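C-1-tetrahydrofolate synthase, cytoplasmic, putative (Trypanosoma brucei, PDB 4CJX) probably catalyses the NADP-dependent oxidation of methylenetetrahydrofolate and the hydrolysis of the resulting methenyl form, working as a homodimer in one-carbon metabolism. Local coordinates at residues V301-L304 with L305-T308. Sequence-based numbering, arbitrary orientation.
Sequences VSML and LKNT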
# COMPACT_ATOMS: atom_id res chain seq x y z
N VAL B 301 13.94 -15.97 -6.94
CA VAL B 301 13.62 -16.95 -7.98
C VAL B 301 12.76 -18.08 -7.42
O VAL B 301 11.79 -18.51 -8.06
CB VAL B 301 14.88 -17.55 -8.63
CG1 VAL B 301 14.52 -18.66 -9.62
CG2 VAL B 301 15.71 -16.47 -9.32
N SER B 302 13.12 -18.57 -6.22
CA SER B 302 12.39 -19.66 -5.58
C SER B 302 10.95 -19.28 -5.24
O SER B 302 10.05 -20.11 -5.31
CB SER B 302 13.11 -20.11 -4.29
OG SER B 302 14.39 -20.61 -4.62
N MET B 303 10.74 -18.04 -4.85
CA MET B 303 9.39 -17.57 -4.54
C MET B 303 8.49 -17.46 -5.78
O MET B 303 7.27 -17.62 -5.67
CB MET B 303 9.43 -16.22 -3.80
CG MET B 303 10.09 -16.26 -2.42
SD MET B 303 9.44 -17.54 -1.33
CE MET B 303 10.60 -18.86 -1.58
N LEU B 304 9.08 -17.18 -6.93
CA LEU B 304 8.33 -17.14 -8.18
C LEU B 304 7.82 -18.54 -8.49
O LEU B 304 6.69 -18.70 -8.92
CB LEU B 304 9.19 -16.63 -9.34
CG LEU B 304 8.69 -16.92 -10.77
CD1 LEU B 304 7.37 -16.21 -11.03
CD2 LEU B 304 9.72 -16.52 -11.81
N LEU B 305 8.67 -19.54 -8.26
CA LEU B 305 8.31 -20.94 -8.47
C LEU B 305 7.22 -21.38 -7.48
O LEU B 305 6.31 -22.14 -7.82
CB LEU B 305 9.54 -21.84 -8.36
CG LEU B 305 10.70 -21.54 -9.32
CD1 LEU B 305 11.73 -22.66 -9.24
CD2 LEU B 305 10.24 -21.37 -10.75
N LYS B 306 7.32 -20.89 -6.24
CA LYS B 306 6.31 -21.16 -5.22
C LYS B 306 4.93 -20.57 -5.63
O LYS B 306 3.93 -21.29 -5.67
CB LYS B 306 6.79 -20.66 -3.85
CG LYS B 306 5.94 -21.16 -2.69
CD LYS B 306 6.58 -20.86 -1.35
CE LYS B 306 5.78 -21.44 -0.19
NZ LYS B 306 6.02 -20.65 1.07
N ASN B 307 4.90 -19.28 -5.97
CA ASN B 307 3.68 -18.64 -6.45
C ASN B 307 3.06 -19.44 -7.60
O ASN B 307 1.86 -19.69 -7.63
CB ASN B 307 3.94 -17.21 -6.95
CG ASN B 307 4.22 -16.23 -5.83
OD1 ASN B 307 4.30 -16.59 -4.67
ND2 ASN B 307 4.40 -14.96 -6.20
N THR B 308 3.91 -19.85 -8.53
CA THR B 308 3.48 -20.56 -9.72
C THR B 308 2.87 -21.93 -9.39
O THR B 308 1.83 -22.30 -9.94
CB THR B 308 4.68 -20.70 -10.69
OG1 THR B 308 5.17 -19.38 -11.04
CG2 THR B 308 4.27 -21.47 -11.92
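Two successive turns of the long C-terminal alpha-helix 296-316 meet here through i to i+4 backbone bonds, from Val301 O to Leu305 N through Leu304 O to Thr308 N. Of these, Asn307 N to Met303 O, at 2.9 Å, is nearly straight (N-H...O 176°). Leu304 O accepts two hydrogen bonds, from Thr308 N and, at 2.7 Å, from Thr308 OG1. The two donors reach it from opposite faces of the carbonyl plane, OG1 tilted 31° out of it. This back-bond depends on chi1 of Thr308 (-59°), which sets OG1 beside its own backbone N and turns it toward the preceding turn; Ser117 OG is a second hydrogen-bond partner of that hydroxyl. Asn307 adds no such bond. Its OD1 faces Met303 O at 3.3 Å, acceptor against acceptor, whereas ND2 is hydrogen-bonded to the carbonyl oxygens of Ala143 and Val164, an arrangement that accounts for the amide's rotation, with ND2 rather than OD1 turned to those acceptors. The helix packs between helices 30-51, 68-83 and 166-178: Ser302 and Met303 pack on the first, where Ser302 OG bonds Gln38 NE2, Leu305 leans on the second and Met303 also touches the third. Val301 lines the inhibitor pocket, where its side chain touches the bound inhibitor, and also touches Ala80 of helix 68-83. Lys306, the exposed member, runs its extended chain outward past Met303, with CD 4.4 Å from SD. On the buried side, Leu304 CD1 approaches Thr308 OG1 to 3.9 Å.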